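Side-chain contacts in (R)-S-adenosyl-L-methionine hydrolase (PDB 2CW5), which catalyses the hydrolysis of S-adenosyl-L-methionine to adenosine and L-methionine, working as a homotrimer and lacking chlorinase or fluorinase activity: residues A48-A51 / L52-A55; L98-L102 / D103-R107; A130-H133 / G134-V137; A142-A146 / L147-P151; G245-E248 / G249-V252. All coordinates share one frame; numbering follows the deposited sequence.

How the contacts relate
Four of the contacts lie in the N-terminal domain and contact 5 in the C-terminal one. Contact 1 runs along helix 45-55, contacts 2 and 4 are helix exits, contact 3 is a helix start and contact 5 a turn. Contacts 1 and 2 touch, Phe53 CD1 lying 3.7 Å from Leu98 O, and contact 2 also meets contact 4 in space, through Arg107 and Pro151. Contacts 3 and 4 share helix 133-147, their centres 18 Å apart. Residues important by similarity lie in contact 3 (His133) and beside contact 1 (Ser227, Glu232), with centres 23 Å apart; contact 3 faces Ser227 of the third subunit, consistent with a site between subunits.

Contact 1: A48-A51 / L52-A55; sequences AAYA and LFEA
Four successive i to i+4 bonds carry the helix from 48-51 into 52-55, from Leu52 N to Ala48 O through to Ala55 N to Ala51 O; the shortest joins Glu54 N to Tyr50 O at 2.8 Å. On this scaffold Tyr50 is the side chain that reaches forward. Its CG is anti to the backbone N (chi1 -179°), which lays the phenol ring along the helix toward the residues three and four places on. One side of the ring meets Phe53, with Tyr50 CE1 3.9 Å from Phe53 CD2 in an oblique apolar contact. Across the ring, Tyr50 CE2 comes within 3.9 Å of Glu54 OE1, and the ring and carboxylate planes are turned 52° apart, so the acid does not lie flat on the phenol. Glu54 arrives there on a chain that is extended beyond CG. Leu52 turns to a different side, where its CG rests 3.5 Å from Ala48 O and its branches pack on Leu36 and Val65 of the neighbouring strands. Ala51, Glu54 and Ala55 meet Pro15 of a second subunit. Ala51, Leu52 and Ala55 pack on Leu7 and Leu36 of the sheet, the helix-on-sheet arrangement of alpha/beta proteins, while Tyr50 and Glu54 face Glu232 and Ser227, residues that by similarity bind S-adenosyl-L-methionine.

Contact 2: L98-L102 / D103-R107; sequences LAWLL and DPPRR
Ala99 O is gripped by two backbone amides, those of Leu102 and Asp103, each at 2.9 Å. The bond from Asp103 N, in the carbonyl plane but bent to 135° at the hydrogen, is the last link before two prolines, which have no N-H to offer. Trp100 O illustrates the consequence: Pro104 N lies 3.0 Å from it with no hydrogen to share, and the Pro104 ring leans on the same oxygen through CG. The chain then passes the indole of Trp100, which receives Pro105. Pro105 CD sits over one face of the five-membered ring, 3.5 Å from its centroid and 15° off the normal, a CH-pi contact; the two side chains cross at about a right angle. Trp100 CG stands anti to the carbonyl carbon (chi1 -71°), which brings the indole to the side where the chain passes. A further CA-H...O contact joins Trp100 CA to Asp103 O at 3.5 Å. The Asp103 carboxylate points away from this pair and is held by Arg85 N through OD1, and by Trp86 N and Tyr88 OH through OD2, so both buried oxygens are satisfied. Tyr88 also meets Trp100 edge-to-face. Leu98, just before the short helix 99-102, and Leu102 within it pack on Phe53 of helix 45-55, while Trp100 and Pro105 rest on Ala82 of strand 79-83, and the chain enters strand 107-110 through a classic beta bulge in which Arg106 and Arg107 face Leu83.

Contact 3: A130-H133 / G134-V137; sequences ATFH and GRDV
Arg135 CB lies over the centre of the Phe132 ring, 3.5 Å from the centroid and 8° off the normal, a CH-pi contact near the middle of the face. The arginine chain continues across the ring, with CD 3.8 Å from Phe132 CD2, and bends at chi3 (75°) to bring its guanidinium back beside the phenylalanine, the two planes lying 52° apart. Phe132 CB stands over one guanidinium face. At the guanidinium edge comes Asp136, which forms a side-on salt bridge with it: Arg135 NE reaches Asp136 OD1 at 3.0 Å from above the carboxylate plane, while NH2 meets the syn lone pair of OD2. The same OD2 accepts from a water at 2.6 Å, and that water accepts from Phe132 N. The N-cap residue is therefore tied to the first turn through its amide as well as its carbonyl, for Asp136 N donates to Phe132 O at 3.0 Å. One residue on, Val137 N bonds to His133 O at 2.8 Å, and Val137 CG2 touches the edge of the His133 ring. Farther out, Tyr16 meets Phe132 edge-to-face, and Arg135 NH1 donates to Ser227 O of the third subunit, a residue that by similarity binds S-adenosyl-L-methionine. The arrangement places His133, by similarity important for activity, at the start of helix 133-147 about 6 Å from the side chain of Asp70. The charges of Arg135 and Asp136 would probably largely offset each other within the chain, while NH1 carries the contact to the third subunit.

Contact 4: A142-A146 / L147-P151; sequences AAHLA and LGLPP
A Schellman motif ends helix 133-147, and His144 with Leu149 marks where the chain folds back over the last turn. Gly148 takes a positive phi of 102°, a value that glycine favours. Its amide donates to Leu145 O at 2.9 Å, arriving from above the carbonyl plane, and Leu149 N reaches back to His144 O at 3.2 Å. Weak bonds from Leu147 N and Gly148 N converge on that same oxygen, while the regular helical bond survives as Leu147 N to Ala143 O. Beyond the glycine, Leu149 turns its side chain toward the helix and lies over one face of the His144 imidazole, crossing it at about a right angle. With a chi1 of -178°, His144 swings its ring away from its own amide nitrogen and forward under the turn. On the buried side, Leu145 CD2 meets Pro151 CB at 4.3 Å, and Leu145 also packs on Val64 and Val89 of the sheet. Pro151 then lies against Phe109 and Arg107 of strand 107-110.

Contact 5: G245-E248 / G249-V252; sequences GLKE and GMPV
Met250, present as selenomethionine, provides the close-packed part of this turn, reaching back beneath the residues before it. The bend at chi3 (-80°) directs its terminal methyl toward Lys247, where Met250 CE lies 3.6 Å from Lys247 CB. The selenium touches the other neighbour, Leu246, at 3.8 Å from Met250 SE to Leu246 CD2, the two side chains crossing at about a right angle. Leu246 is buried among Phe181, Ala187 and Val202 of adjoining strands, so the apolar contact continues the sheet packing into the turn. The other side is looser. Lys247 bends at chi4 and leads its ammonium away from the contact, and Glu248 also turns outward, with a long, weak ion pair from OE2 to Arg241 NH2. Gly249 at the corner is exposed and has a positive phi, which glycine readily adopts. A single backbone bond closes the turn, Met250 N to Lys247 O at 3.2 Å, the donor tilted 32° from the carbonyl plane. Before it, Gly245 ends helix 240-243 as the C-prime residue of a Schellman motif. Helix end and type II beta turn, with glycine in its third position, together deliver the chain into strand 251-254, which pairs with strand 175-181 in the antiparallel sheet of the C-terminal domain.

Contact 1: A48-A51 / L52-A55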
loop_
_atom_site.group_PDB
_atom_site.type_symbol
_atom_site.label_atom_id
_atom_site.label_comp_id
_atom_site.label_asym_id
_atom_site.label_seq_id
_atom_site.Cartn_x
_atom_site.Cartn_y
_atom_site.Cartn_z
ATOM N N ALA C 48 -13.223 -3.453 -9.816
ATOM C CA ALA C 48 -13.556 -3.729 -8.424
ATOM C C ALA C 48 -14.563 -4.864 -8.299
ATOM O O ALA C 48 -14.450 -5.703 -7.399
ATOM C CB ALA C 48 -14.096 -2.463 -7.751
ATOM N N ALA C 49 -15.550 -4.896 -9.196
ATOM C CA ALA C 49 -16.557 -5.959 -9.164
ATOM C C ALA C 49 -15.876 -7.306 -9.354
ATOM O O ALA C 49 -16.216 -8.287 -8.688
ATOM C CB ALA C 49 -17.593 -5.754 -10.274
ATOM N N TYR C 50 -14.918 -7.356 -10.272
ATOM C CA TYR C 50 -14.214 -8.608 -10.537
ATOM C C TYR C 50 -13.367 -9.039 -9.342
ATOM O O TYR C 50 -13.349 -10.220 -8.986
ATOM C CB TYR C 50 -13.331 -8.493 -11.788
ATOM C CG TYR C 50 -12.605 -9.788 -12.107
ATOM C CD1 TYR C 50 -13.320 -10.955 -12.390
ATOM C CD2 TYR C 50 -11.211 -9.862 -12.073
ATOM C CE1 TYR C 50 -12.669 -12.160 -12.626
ATOM C CE2 TYR C 50 -10.545 -11.073 -12.311
ATOM C CZ TYR C 50 -11.284 -12.215 -12.583
ATOM O OH TYR C 50 -10.650 -13.417 -12.807
ATOM N N ALA C 51 -12.669 -8.089 -8.719
ATOM C CA ALA C 51 -11.833 -8.402 -7.562
ATOM C C ALA C 51 -12.652 -9.075 -6.455
ATOM O O ALA C 51 -12.186 -10.015 -5.815
ATOM C CB ALA C 51 -11.168 -7.134 -7.028
ATOM N N LEU C 52 -13.866 -8.583 -6.222
ATOM C CA LEU C 52 -14.736 -9.166 -5.206
ATOM C C LEU C 52 -15.133 -10.582 -5.619
ATOM O O LEU C 52 -15.110 -11.505 -4.813
ATOM C CB LEU C 52 -15.986 -8.300 -5.018
ATOM C CG LEU C 52 -15.730 -6.915 -4.407
ATOM C CD1 LEU C 52 -17.015 -6.087 -4.443
ATOM C CD2 LEU C 52 -15.236 -7.069 -2.972
ATOM N N PHE C 53 -15.494 -10.737 -6.890
ATOM C CA PHE C 53 -15.885 -12.025 -7.460
ATOM C C PHE C 53 -14.771 -13.053 -7.250
ATOM O O PHE C 53 -15.014 -14.203 -6.881
ATOM C CB PHE C 53 -16.137 -11.830 -8.956
ATOM C CG PHE C 53 -16.491 -13.084 -9.694
ATOM C CD1 PHE C 53 -17.780 -13.609 -9.628
ATOM C CD2 PHE C 53 -15.545 -13.718 -10.497
ATOM C CE1 PHE C 53 -18.122 -14.746 -10.358
ATOM C CE2 PHE C 53 -15.878 -14.860 -11.233
ATOM C CZ PHE C 53 -17.171 -15.373 -11.163
ATOM N N GLU C 54 -13.546 -12.606 -7.487
ATOM C CA GLU C 54 -12.356 -13.430 -7.370
ATOM C C GLU C 54 -12.091 -13.983 -5.963
ATOM O O GLU C 54 -11.726 -15.148 -5.806
ATOM C CB GLU C 54 -11.160 -12.604 -7.855
ATOM C CG GLU C 54 -9.825 -13.300 -7.867
ATOM C CD GLU C 54 -8.879 -12.680 -8.890
ATOM O OE1 GLU C 54 -8.726 -11.440 -8.894
ATOM O OE2 GLU C 54 -8.295 -13.435 -9.694
ATOM N N ALA C 55 -12.307 -13.161 -4.944
ATOM C CA ALA C 55 -12.028 -13.574 -3.572
ATOM C C ALA C 55 -13.182 -14.095 -2.724
ATOM O O ALA C 55 -12.965 -14.890 -1.804
ATOM C CB ALA C 55 -11.347 -12.423 -2.837
#

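Contact 2: L98-L102 / D103-R107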
loop_
_atom_site.group_PDB
_atom_site.type_symbol
_atom_site.label_atom_id
_atom_site.label_comp_id
_atom_site.label_asym_id
_atom_site.label_seq_id
_atom_site.Cartn_x
_atom_site.Cartn_y
_atom_site.Cartn_z
ATOM N N LEU C 98 -21.183 -8.959 -9.518
ATOM C CA LEU C 98 -20.637 -10.302 -9.691
ATOM C C LEU C 98 -20.680 -11.109 -8.396
ATOM O O LEU C 98 -21.015 -12.297 -8.407
ATOM C CB LEU C 98 -19.213 -10.205 -10.248
ATOM C CG LEU C 98 -19.178 -9.591 -11.656
ATOM C CD1 LEU C 98 -17.745 -9.479 -12.143
ATOM C CD2 LEU C 98 -20.000 -10.452 -12.623
ATOM N N ALA C 99 -20.353 -10.470 -7.277
ATOM C CA ALA C 99 -20.400 -11.150 -5.989
ATOM C C ALA C 99 -21.804 -11.713 -5.787
ATOM O O ALA C 99 -21.986 -12.830 -5.301
ATOM C CB ALA C 99 -20.083 -10.169 -4.865
ATOM N N TRP C 100 -22.796 -10.916 -6.170
ATOM C CA TRP C 100 -24.184 -11.305 -6.010
ATOM C C TRP C 100 -24.624 -12.467 -6.895
ATOM O O TRP C 100 -25.680 -13.055 -6.663
ATOM C CB TRP C 100 -25.086 -10.076 -6.189
ATOM C CG TRP C 100 -24.956 -9.117 -5.024
ATOM C CD1 TRP C 100 -24.483 -9.410 -3.773
ATOM C CD2 TRP C 100 -25.355 -7.742 -4.986
ATOM N NE1 TRP C 100 -24.567 -8.307 -2.964
ATOM C CE2 TRP C 100 -25.099 -7.270 -3.680
ATOM C CE3 TRP C 100 -25.904 -6.863 -5.930
ATOM C CZ2 TRP C 100 -25.372 -5.955 -3.290
ATOM C CZ3 TRP C 100 -26.176 -5.554 -5.543
ATOM C CH2 TRP C 100 -25.909 -5.113 -4.231
ATOM N N LEU C 101 -23.820 -12.808 -7.902
ATOM C CA LEU C 101 -24.139 -13.955 -8.748
ATOM C C LEU C 101 -23.790 -15.202 -7.943
ATOM O O LEU C 101 -24.368 -16.268 -8.136
ATOM C CB LEU C 101 -23.311 -13.951 -10.035
ATOM C CG LEU C 101 -23.690 -12.942 -11.116
ATOM C CD1 LEU C 101 -22.697 -13.036 -12.270
ATOM C CD2 LEU C 101 -25.120 -13.227 -11.599
ATOM N N LEU C 102 -22.829 -15.056 -7.038
ATOM C CA LEU C 102 -22.399 -16.162 -6.195
ATOM C C LEU C 102 -23.252 -16.208 -4.928
ATOM O O LEU C 102 -23.449 -17.273 -4.339
ATOM C CB LEU C 102 -20.930 -15.985 -5.801
ATOM C CG LEU C 102 -19.894 -15.819 -6.921
ATOM C CD1 LEU C 102 -18.533 -15.519 -6.307
ATOM C CD2 LEU C 102 -19.835 -17.073 -7.778
ATOM N N ASP C 103 -23.767 -15.047 -4.536
ATOM C CA ASP C 103 -24.563 -14.912 -3.315
ATOM C C ASP C 103 -25.571 -13.759 -3.405
ATOM O O ASP C 103 -25.298 -12.638 -2.970
ATOM C CB ASP C 103 -23.601 -14.705 -2.132
ATOM C CG ASP C 103 -24.311 -14.364 -0.835
ATOM O OD1 ASP C 103 -25.360 -14.973 -0.540
ATOM O OD2 ASP C 103 -23.804 -13.492 -0.096
ATOM N N PRO C 104 -26.751 -14.022 -3.990
ATOM C CA PRO C 104 -27.819 -13.031 -4.149
ATOM C C PRO C 104 -28.348 -12.616 -2.779
ATOM O O PRO C 104 -28.797 -13.457 -2.002
ATOM C CB PRO C 104 -28.879 -13.785 -4.958
ATOM C CG PRO C 104 -28.079 -14.795 -5.710
ATOM C CD PRO C 104 -27.085 -15.270 -4.695
ATOM N N PRO C 105 -28.298 -11.316 -2.460
ATOM C CA PRO C 105 -28.791 -10.872 -1.155
ATOM C C PRO C 105 -30.281 -11.110 -0.942
ATOM O O PRO C 105 -31.074 -11.081 -1.886
ATOM C CB PRO C 105 -28.423 -9.389 -1.132
ATOM C CG PRO C 105 -28.473 -9.007 -2.569
ATOM C CD PRO C 105 -27.801 -10.177 -3.252
ATOM N N ARG C 106 -30.645 -11.355 0.310
ATOM C CA ARG C 106 -32.033 -11.596 0.685
ATOM C C ARG C 106 -32.643 -10.311 1.240
ATOM O O ARG C 106 -33.839 -10.065 1.083
ATOM C CB ARG C 106 -32.098 -12.703 1.739
ATOM C CG ARG C 106 -31.570 -14.047 1.263
ATOM C CD ARG C 106 -32.584 -14.775 0.391
ATOM N NE ARG C 106 -33.736 -15.224 1.172
ATOM C CZ ARG C 106 -34.759 -15.915 0.677
ATOM N NH1 ARG C 106 -34.783 -16.243 -0.610
ATOM N NH2 ARG C 106 -35.759 -16.280 1.470
ATOM N N ARG C 107 -31.816 -9.494 1.887
ATOM C CA ARG C 107 -32.270 -8.228 2.460
ATOM C C ARG C 107 -31.254 -7.112 2.243
ATOM O O ARG C 107 -30.056 -7.367 2.157
ATOM C CB ARG C 107 -32.532 -8.383 3.963
ATOM C CG ARG C 107 -33.721 -9.266 4.300
ATOM C CD ARG C 107 -34.099 -9.130 5.765
ATOM N NE ARG C 107 -33.062 -9.637 6.655
ATOM C CZ ARG C 107 -33.039 -9.419 7.966
ATOM N NH1 ARG C 107 -33.998 -8.699 8.535
ATOM N NH2 ARG C 107 -32.060 -9.917 8.709
#

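Contact 3: A130-H133 / G134-V137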
loop_
_atom_site.group_PDB
_atom_site.type_symbol
_atom_site.label_atom_id
_atom_site.label_comp_id
_atom_site.label_asym_id
_atom_site.label_seq_id
_atom_site.Cartn_x
_atom_site.Cartn_y
_atom_site.Cartn_z
ATOM N N ALA C 130 -20.474 15.116 4.126
ATOM C CA ALA C 130 -20.512 14.214 2.979
ATOM C C ALA C 130 -19.267 14.346 2.114
ATOM O O ALA C 130 -19.366 14.505 0.897
ATOM C CB ALA C 130 -21.763 14.486 2.141
ATOM N N THR C 131 -18.098 14.276 2.743
ATOM C CA THR C 131 -16.836 14.393 2.019
ATOM C C THR C 131 -15.970 13.137 2.144
ATOM O O THR C 131 -14.919 13.036 1.505
ATOM C CB THR C 131 -16.015 15.607 2.522
ATOM O OG1 THR C 131 -15.823 15.503 3.940
ATOM C CG2 THR C 131 -16.740 16.911 2.211
ATOM N N PHE C 132 -16.416 12.183 2.957
ATOM C CA PHE C 132 -15.667 10.946 3.176
ATOM C C PHE C 132 -16.630 9.871 3.687
ATOM O O PHE C 132 -16.594 9.501 4.860
ATOM C CB PHE C 132 -14.559 11.203 4.213
ATOM C CG PHE C 132 -13.517 10.109 4.302
ATOM C CD1 PHE C 132 -13.699 8.882 3.666
ATOM C CD2 PHE C 132 -12.357 10.312 5.044
ATOM C CE1 PHE C 132 -12.739 7.870 3.767
ATOM C CE2 PHE C 132 -11.393 9.313 5.156
ATOM C CZ PHE C 132 -11.586 8.085 4.513
ATOM N N HIS C 133 -17.491 9.372 2.802
ATOM C CA HIS C 133 -18.470 8.361 3.194
ATOM C C HIS C 133 -17.871 7.094 3.798
ATOM O O HIS C 133 -18.471 6.487 4.681
ATOM C CB HIS C 133 -19.356 7.986 1.999
ATOM C CG HIS C 133 -20.231 9.105 1.525
ATOM N ND1 HIS C 133 -19.998 9.789 0.350
ATOM C CD2 HIS C 133 -21.328 9.673 2.079
ATOM C CE1 HIS C 133 -20.915 10.728 0.200
ATOM N NE2 HIS C 133 -21.734 10.679 1.236
ATOM N N GLY C 134 -16.693 6.692 3.328
ATOM C CA GLY C 134 -16.075 5.489 3.862
ATOM C C GLY C 134 -15.883 5.591 5.362
ATOM O O GLY C 134 -16.124 4.642 6.117
ATOM N N ARG C 135 -15.460 6.774 5.789
ATOM C CA ARG C 135 -15.208 7.062 7.194
ATOM C C ARG C 135 -16.473 7.310 8.012
ATOM O O ARG C 135 -16.663 6.721 9.078
ATOM C CB ARG C 135 -14.318 8.306 7.305
ATOM C CG ARG C 135 -13.973 8.716 8.732
ATOM C CD ARG C 135 -13.251 10.060 8.742
ATOM N NE ARG C 135 -14.166 11.177 8.500
ATOM C CZ ARG C 135 -13.786 12.385 8.091
ATOM N NH1 ARG C 135 -12.505 12.645 7.863
ATOM N NH2 ARG C 135 -14.690 13.337 7.917
ATOM N N ASP C 136 -17.333 8.189 7.508
ATOM C CA ASP C 136 -18.533 8.571 8.237
ATOM C C ASP C 136 -19.801 7.737 8.086
ATOM O O ASP C 136 -20.686 7.834 8.932
ATOM C CB ASP C 136 -18.845 10.043 7.946
ATOM C CG ASP C 136 -17.668 10.954 8.250
ATOM O OD1 ASP C 136 -17.021 10.760 9.300
ATOM O OD2 ASP C 136 -17.388 11.866 7.447
ATOM N N VAL C 137 -19.891 6.922 7.037
ATOM C CA VAL C 137 -21.075 6.092 6.818
ATOM C C VAL C 137 -20.794 4.587 6.738
ATOM O O VAL C 137 -21.355 3.798 7.504
ATOM C CB VAL C 137 -21.821 6.521 5.518
ATOM C CG1 VAL C 137 -23.022 5.597 5.268
ATOM C CG2 VAL C 137 -22.296 7.967 5.643
HETATM O O HOH W 1 -18.327 12.667 5.207
#

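Contact 4: A142-A146 / L147-P151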
loop_
_atom_site.group_PDB
_atom_site.type_symbol
_atom_site.label_atom_id
_atom_site.label_comp_id
_atom_site.label_asym_id
_atom_site.label_seq_id
_atom_site.Cartn_x
_atom_site.Cartn_y
_atom_site.Cartn_z
ATOM N N ALA C 142 -20.140 -1.127 8.955
ATOM C CA ALA C 142 -19.384 -2.373 8.954
ATOM C C ALA C 142 -19.073 -2.828 10.378
ATOM O O ALA C 142 -19.176 -4.010 10.692
ATOM C CB ALA C 142 -18.099 -2.195 8.168
ATOM N N ALA C 143 -18.688 -1.890 11.240
ATOM C CA ALA C 143 -18.373 -2.229 12.624
ATOM C C ALA C 143 -19.630 -2.783 13.301
ATOM O O ALA C 143 -19.585 -3.797 14.007
ATOM C CB ALA C 143 -17.873 -0.993 13.364
ATOM N N HIS C 144 -20.752 -2.109 13.064
ATOM C CA HIS C 144 -22.037 -2.506 13.623
ATOM C C HIS C 144 -22.327 -3.965 13.274
ATOM O O HIS C 144 -22.622 -4.776 14.150
ATOM C CB HIS C 144 -23.125 -1.586 13.068
ATOM C CG HIS C 144 -24.496 -1.865 13.597
ATOM N ND1 HIS C 144 -25.268 -2.915 13.151
ATOM C CD2 HIS C 144 -25.250 -1.203 14.505
ATOM C CE1 HIS C 144 -26.442 -2.885 13.756
ATOM N NE2 HIS C 144 -26.457 -1.855 14.583
ATOM N N LEU C 145 -22.224 -4.292 11.989
ATOM C CA LEU C 145 -22.463 -5.652 11.513
ATOM C C LEU C 145 -21.403 -6.636 12.005
ATOM O O LEU C 145 -21.723 -7.779 12.328
ATOM C CB LEU C 145 -22.515 -5.667 9.984
ATOM C CG LEU C 145 -23.721 -4.925 9.405
ATOM C CD1 LEU C 145 -23.565 -4.753 7.897
ATOM C CD2 LEU C 145 -24.996 -5.702 9.748
ATOM N N ALA C 146 -20.151 -6.191 12.061
ATOM C CA ALA C 146 -19.056 -7.042 12.521
ATOM C C ALA C 146 -19.276 -7.459 13.976
ATOM O O ALA C 146 -18.888 -8.557 14.383
ATOM C CB ALA C 146 -17.721 -6.307 12.383
ATOM N N LEU C 147 -19.896 -6.578 14.756
ATOM C CA LEU C 147 -20.175 -6.861 16.162
ATOM C C LEU C 147 -21.301 -7.874 16.285
ATOM O O LEU C 147 -21.433 -8.547 17.303
ATOM C CB LEU C 147 -20.566 -5.580 16.905
ATOM C CG LEU C 147 -19.459 -4.576 17.220
ATOM C CD1 LEU C 147 -20.075 -3.288 17.742
ATOM C CD2 LEU C 147 -18.502 -5.172 18.244
ATOM N N GLY C 148 -22.115 -7.980 15.240
ATOM C CA GLY C 148 -23.219 -8.921 15.263
ATOM C C GLY C 148 -24.551 -8.255 15.541
ATOM O O GLY C 148 -25.560 -8.934 15.729
ATOM N N LEU C 149 -24.558 -6.925 15.567
ATOM C CA LEU C 149 -25.783 -6.174 15.818
ATOM C C LEU C 149 -26.729 -6.279 14.618
ATOM O O LEU C 149 -26.286 -6.355 13.473
ATOM C CB LEU C 149 -25.440 -4.714 16.119
ATOM C CG LEU C 149 -24.637 -4.507 17.405
ATOM C CD1 LEU C 149 -24.189 -3.060 17.519
ATOM C CD2 LEU C 149 -25.490 -4.901 18.602
ATOM N N PRO C 150 -28.048 -6.267 14.869
ATOM C CA PRO C 150 -29.081 -6.369 13.831
ATOM C C PRO C 150 -28.973 -5.355 12.699
ATOM O O PRO C 150 -28.737 -4.172 12.930
ATOM C CB PRO C 150 -30.376 -6.216 14.623
ATOM C CG PRO C 150 -29.976 -5.308 15.733
ATOM C CD PRO C 150 -28.653 -5.900 16.162
ATOM N N PRO C 151 -29.156 -5.814 11.452
ATOM C CA PRO C 151 -29.075 -4.934 10.284
ATOM C C PRO C 151 -30.089 -3.792 10.300
ATOM O O PRO C 151 -29.779 -2.678 9.877
ATOM C CB PRO C 151 -29.279 -5.895 9.112
ATOM C CG PRO C 151 -30.139 -6.964 9.699
ATOM C CD PRO C 151 -29.500 -7.188 11.046
#

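Contact 5: G245-E248 / G249-V252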
loop_
_atom_site.group_PDB
_atom_site.type_symbol
_atom_site.label_atom_id
_atom_site.label_comp_id
_atom_site.label_asym_id
_atom_site.label_seq_id
_atom_site.Cartn_x
_atom_site.Cartn_y
_atom_site.Cartn_z
ATOM N N GLY C 245 -4.073 -3.118 -27.778
ATOM C CA GLY C 245 -4.965 -1.970 -27.740
ATOM C C GLY C 245 -6.386 -2.315 -27.338
ATOM O O GLY C 245 -7.344 -1.778 -27.893
ATOM N N LEU C 246 -6.529 -3.206 -26.363
ATOM C CA LEU C 246 -7.850 -3.630 -25.906
ATOM C C LEU C 246 -8.530 -2.612 -25.000
ATOM O O LEU C 246 -7.875 -1.779 -24.373
ATOM C CB LEU C 246 -7.747 -4.965 -25.165
ATOM C CG LEU C 246 -7.073 -6.105 -25.932
ATOM C CD1 LEU C 246 -7.031 -7.352 -25.063
ATOM C CD2 LEU C 246 -7.828 -6.377 -27.223
ATOM N N LYS C 247 -9.855 -2.692 -24.938
ATOM C CA LYS C 247 -10.648 -1.806 -24.100
ATOM C C LYS C 247 -11.853 -2.559 -23.540
ATOM O O LYS C 247 -12.354 -3.492 -24.168
ATOM C CB LYS C 247 -11.116 -0.588 -24.903
ATOM C CG LYS C 247 -9.982 0.341 -25.309
ATOM C CD LYS C 247 -10.498 1.680 -25.813
ATOM C CE LYS C 247 -9.357 2.683 -25.981
ATOM N NZ LYS C 247 -8.355 2.240 -26.993
ATOM N N GLU C 248 -12.304 -2.162 -22.354
ATOM C CA GLU C 248 -13.457 -2.802 -21.730
ATOM C C GLU C 248 -14.684 -2.669 -22.623
ATOM O O GLU C 248 -14.878 -1.638 -23.278
ATOM C CB GLU C 248 -13.750 -2.171 -20.365
ATOM C CG GLU C 248 -12.644 -2.368 -19.342
ATOM C CD GLU C 248 -11.660 -1.209 -19.300
ATOM O OE1 GLU C 248 -11.329 -0.652 -20.374
ATOM O OE2 GLU C 248 -11.212 -0.862 -18.186
ATOM N N GLY C 249 -15.506 -3.716 -22.644
ATOM C CA GLY C 249 -16.711 -3.703 -23.453
ATOM C C GLY C 249 -16.491 -4.264 -24.841
ATOM O O GLY C 249 -17.441 -4.613 -25.539
HETATM N N MSE C 250 -15.231 -4.356 -25.244
HETATM C CA MSE C 250 -14.893 -4.877 -26.555
HETATM C C MSE C 250 -15.417 -6.307 -26.670
HETATM O O MSE C 250 -15.209 -7.127 -25.777
HETATM C CB MSE C 250 -13.379 -4.849 -26.730
HETATM C CG MSE C 250 -12.893 -4.806 -28.150
HETATM SE SE MSE C 250 -10.998 -4.409 -28.155
HETATM C CE MSE C 250 -11.099 -2.497 -27.917
ATOM N N PRO C 251 -16.118 -6.621 -27.768
ATOM C CA PRO C 251 -16.629 -7.986 -27.896
ATOM C C PRO C 251 -15.548 -9.054 -28.055
ATOM O O PRO C 251 -14.475 -8.810 -28.618
ATOM C CB PRO C 251 -17.566 -7.900 -29.103
ATOM C CG PRO C 251 -17.000 -6.770 -29.906
ATOM C CD PRO C 251 -16.624 -5.759 -28.851
ATOM N N VAL C 252 -15.848 -10.230 -27.517
ATOM C CA VAL C 252 -14.962 -11.384 -27.567
ATOM C C VAL C 252 -15.817 -12.509 -28.133
ATOM O O VAL C 252 -16.917 -12.763 -27.643
ATOM C CB VAL C 252 -14.464 -11.757 -26.156
ATOM C CG1 VAL C 252 -13.576 -12.988 -26.223
ATOM C CG2 VAL C 252 -13.693 -10.585 -25.554
#